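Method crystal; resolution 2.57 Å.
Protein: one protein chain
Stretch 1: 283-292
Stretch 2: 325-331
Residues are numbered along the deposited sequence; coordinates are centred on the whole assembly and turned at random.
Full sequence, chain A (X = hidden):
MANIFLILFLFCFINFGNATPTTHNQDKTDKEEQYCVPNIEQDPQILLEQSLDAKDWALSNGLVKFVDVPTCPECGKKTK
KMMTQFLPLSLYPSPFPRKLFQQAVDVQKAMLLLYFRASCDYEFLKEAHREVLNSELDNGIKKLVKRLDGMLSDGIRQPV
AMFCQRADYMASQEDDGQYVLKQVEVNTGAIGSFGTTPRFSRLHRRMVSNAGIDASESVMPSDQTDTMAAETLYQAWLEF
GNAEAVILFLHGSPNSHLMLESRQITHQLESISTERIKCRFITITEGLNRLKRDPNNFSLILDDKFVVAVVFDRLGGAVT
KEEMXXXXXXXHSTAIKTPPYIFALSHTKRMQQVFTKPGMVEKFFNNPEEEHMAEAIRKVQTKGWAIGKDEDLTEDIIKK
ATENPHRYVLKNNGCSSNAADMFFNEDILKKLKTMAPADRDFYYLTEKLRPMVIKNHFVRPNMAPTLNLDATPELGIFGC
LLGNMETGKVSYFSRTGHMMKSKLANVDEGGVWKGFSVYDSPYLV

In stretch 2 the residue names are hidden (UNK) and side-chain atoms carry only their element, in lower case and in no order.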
# COMPACT_ATOMS: atom_id res chain seq x y z
N THR A 283 8.61 -2.81 -21.37
CA THR A 283 9.83 -2.02 -21.31
C THR A 283 10.18 -1.58 -22.71
O THR A 283 9.69 -2.13 -23.68
CB THR A 283 11.07 -2.74 -20.77
OG1 THR A 283 11.47 -3.77 -21.67
CG2 THR A 283 10.82 -3.30 -19.43
N ILE A 284 11.07 -0.59 -22.78
CA ILE A 284 11.55 -0.07 -24.05
C ILE A 284 12.45 -1.07 -24.79
O ILE A 284 12.46 -1.06 -26.01
CB ILE A 284 12.23 1.31 -23.87
CG1 ILE A 284 12.26 2.06 -25.21
CG2 ILE A 284 13.62 1.18 -23.26
CD1 ILE A 284 12.74 3.47 -25.09
N THR A 285 13.18 -1.93 -24.07
CA THR A 285 13.92 -3.05 -24.72
C THR A 285 13.02 -4.04 -25.45
O THR A 285 13.30 -4.44 -26.58
CB THR A 285 14.78 -3.85 -23.72
OG1 THR A 285 15.65 -2.96 -23.03
CG2 THR A 285 15.65 -4.89 -24.42
N GLU A 286 11.95 -4.46 -24.77
CA GLU A 286 10.96 -5.39 -25.33
C GLU A 286 10.23 -4.77 -26.51
O GLU A 286 9.91 -5.45 -27.49
CB GLU A 286 9.88 -5.70 -24.29
CG GLU A 286 10.28 -6.50 -23.06
CD GLU A 286 9.21 -6.52 -21.97
OE1 GLU A 286 8.48 -5.53 -21.76
OE2 GLU A 286 9.07 -7.59 -21.32
N GLY A 287 9.97 -3.47 -26.41
CA GLY A 287 9.35 -2.71 -27.50
C GLY A 287 10.03 -2.75 -28.87
O GLY A 287 9.38 -2.43 -29.88
N LEU A 288 11.32 -3.10 -28.93
CA LEU A 288 12.02 -3.24 -30.21
C LEU A 288 11.52 -4.43 -31.04
O LEU A 288 11.54 -4.38 -32.28
CB LEU A 288 13.53 -3.33 -29.99
CG LEU A 288 14.16 -2.09 -29.34
CD1 LEU A 288 15.55 -2.43 -28.80
CD2 LEU A 288 14.23 -0.91 -30.30
N ASN A 289 11.03 -5.47 -30.36
CA ASN A 289 10.48 -6.67 -30.99
C ASN A 289 8.97 -6.64 -31.12
O ASN A 289 8.42 -7.26 -32.01
CB ASN A 289 10.86 -7.91 -30.18
CG ASN A 289 12.28 -7.86 -29.66
OD1 ASN A 289 12.50 -7.78 -28.43
ND2 ASN A 289 13.25 -7.86 -30.58
N ARG A 290 8.31 -5.94 -30.21
CA ARG A 290 6.87 -6.06 -30.04
C ARG A 290 6.09 -4.86 -30.52
O ARG A 290 4.88 -4.92 -30.52
CB ARG A 290 6.57 -6.31 -28.56
CG ARG A 290 7.17 -7.61 -28.02
CD ARG A 290 6.94 -7.80 -26.53
NE ARG A 290 5.52 -7.92 -26.21
CZ ARG A 290 5.00 -7.77 -25.00
NH1 ARG A 290 5.78 -7.48 -23.95
NH2 ARG A 290 3.68 -7.87 -24.82
N LEU A 291 6.77 -3.78 -30.92
CA LEU A 291 6.11 -2.60 -31.50
C LEU A 291 6.61 -2.41 -32.92
O LEU A 291 7.81 -2.38 -33.17
CB LEU A 291 6.39 -1.33 -30.70
CG LEU A 291 5.94 -1.27 -29.24
CD1 LEU A 291 6.49 -0.05 -28.52
CD2 LEU A 291 4.44 -1.25 -29.14
N LYS A 292 5.68 -2.33 -33.87
CA LYS A 292 5.97 -1.84 -35.21
C LYS A 292 4.90 -0.83 -35.55
O LYS A 292 3.93 -0.64 -34.80
CB LYS A 292 6.11 -2.96 -36.27
CG LYS A 292 5.22 -4.19 -36.11
CD LYS A 292 3.78 -3.94 -36.55
CE LYS A 292 2.91 -5.19 -36.47
NZ LYS A 292 3.13 -6.18 -37.55
N UNK A 325 15.50 5.52 -31.42
CA UNK A 325 14.95 5.43 -32.79
C UNK A 325 13.49 4.99 -32.73
O UNK A 325 12.62 5.53 -33.42
c UNK A 325 16.88 5.03 -34.44
o UNK A 325 17.43 4.33 -35.32
o UNK A 325 17.25 6.20 -34.20
c UNK A 325 15.73 4.42 -33.65
N UNK A 326 13.25 3.97 -31.91
CA UNK A 326 11.90 3.51 -31.57
C UNK A 326 11.03 4.64 -31.03
O UNK A 326 9.89 4.78 -31.46
c UNK A 326 10.92 0.80 -28.95
c UNK A 326 9.93 1.11 -31.25
c UNK A 326 11.98 2.39 -30.53
c UNK A 326 10.65 1.78 -30.07
N UNK A 327 11.57 5.42 -30.09
CA UNK A 327 10.86 6.60 -29.53
C UNK A 327 10.30 7.56 -30.59
O UNK A 327 9.20 8.08 -30.42
c UNK A 327 11.31 7.19 -27.07
o UNK A 327 10.21 7.60 -26.64
n UNK A 327 12.20 6.57 -26.31
c UNK A 327 11.72 7.40 -28.53
N UNK A 328 11.04 7.79 -31.67
CA UNK A 328 10.57 8.70 -32.73
C UNK A 328 9.74 7.97 -33.78
O UNK A 328 8.88 8.60 -34.41
c UNK A 328 12.94 10.41 -31.28
c UNK A 328 13.32 11.46 -30.45
c UNK A 328 12.20 13.01 -31.91
c UNK A 328 11.80 11.96 -32.72
c UNK A 328 11.74 9.50 -33.32
c UNK A 328 12.96 12.76 -30.77
c UNK A 328 12.18 10.65 -32.43
N UNK A 329 9.97 6.67 -33.96
CA UNK A 329 9.01 5.80 -34.67
C UNK A 329 7.64 5.81 -33.96
O UNK A 329 6.60 5.89 -34.62
c UNK A 329 8.48 3.35 -35.18
c UNK A 329 9.57 4.37 -34.88
c UNK A 329 10.62 4.37 -35.98
N UNK A 330 7.63 5.75 -32.63
CA UNK A 330 6.39 5.95 -31.86
C UNK A 330 5.85 7.39 -32.02
O UNK A 330 4.65 7.59 -32.16
c UNK A 330 6.93 4.19 -30.12
c UNK A 330 7.66 3.94 -28.82
c UNK A 330 5.37 6.05 -29.54
c UNK A 330 6.60 5.67 -30.35
N UNK A 331 6.74 8.37 -31.97
CA UNK A 331 6.35 9.78 -32.06
C UNK A 331 5.70 10.15 -33.40
O UNK A 331 4.79 10.98 -33.43
c UNK A 331 7.12 12.02 -31.11
o UNK A 331 7.18 12.09 -29.86
o UNK A 331 6.74 12.98 -31.82
c UNK A 331 7.55 10.71 -31.77

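Position 325 opens the helix of stretch 2 with four side-chain atoms: two carbons, the second carrying two oxygens. That is a carboxylate on a single methylene, so the residue is aspartate, D325. Its CB points sideways, it touches nothing on stretch 1, and one carboxylate oxygen is hydrogen-bonded elsewhere in the structure. Its backbone O accepts from the N of 329 at 2.9 Å, an early turn of the helix.

Position 326 has four carbons and no heteroatom, forked at the second. A fork one carbon beyond CB means leucine, L326. Its CB points toward stretch 1, and with chi1 t and chi2 p the fork spreads over the opposing helical turn. L326 CD2 lies 3.7 Å from G287 C, 3.9 Å from L288 N and 3.8 Å from I284 O, so this methyl packs on backbone as much as on side chains. It also meets I284 CG1 at 4.2 Å and L288 CD2 at 4.0 Å, while L326 CD1 sits 4.3 Å from L291 CB.

Position 327 carries two carbons, the second holding one oxygen and one nitrogen. This planar amide, one methylene from the backbone, is asparagine, N327. Although its CB points sideways, the end comes nearer to stretch 1, and N327 ND2 stands 3.4 Å from I284 CD1. A methyl offers the amide no hydrogen-bonding partner, so this is packing alone.

At position 328 one carbon leads to a ring of six carbons. With no oxygen on the ring, it is phenylalanine, F328. The ring is buried yet out of reach of stretch 1, so its packing must be sought elsewhere in the structure.

Position 329 shows three carbons, the first bearing the other two: valine, V329. It is out of reach of stretch 1 and makes no direct contact.

Position 330 again has four carbons, but the fork is at the first and one arm is two carbons long, which identifies isoleucine, I330. Chi1 is m and chi2 t, and the end of the longer arm brings I330 CD1 to 4.2 Å from L291 CD1. One helical turn after L326, it adds a second apolar contact to L291.

Position 331 has two carbons, the second with two oxygens, hence aspartate, D331. It lies far from stretch 1, and one of its carboxylate oxygens is hydrogen-bonded elsewhere in the structure.

The contact is small, 294 Å² with both sides summed, and no hydrogen bond crosses it. Its center is a leucine laid against a glycine. An ideal CB on G287 would point toward stretch 2 and fall 3.2 Å from L326 CD2, a tight approach; the bare glycine leaves that space to the methyl. I284, L288 and L291 add apolar contacts around L326. Within stretch 1, T283 N donates to E286 OE1 at 2.8 Å and E286 N to T283 OG1 at 3.2 Å, reciprocal bonds that tie the turn together while the CB of E286 points away from the contact.

Stretch 2, residues 325-331: DLNFVID
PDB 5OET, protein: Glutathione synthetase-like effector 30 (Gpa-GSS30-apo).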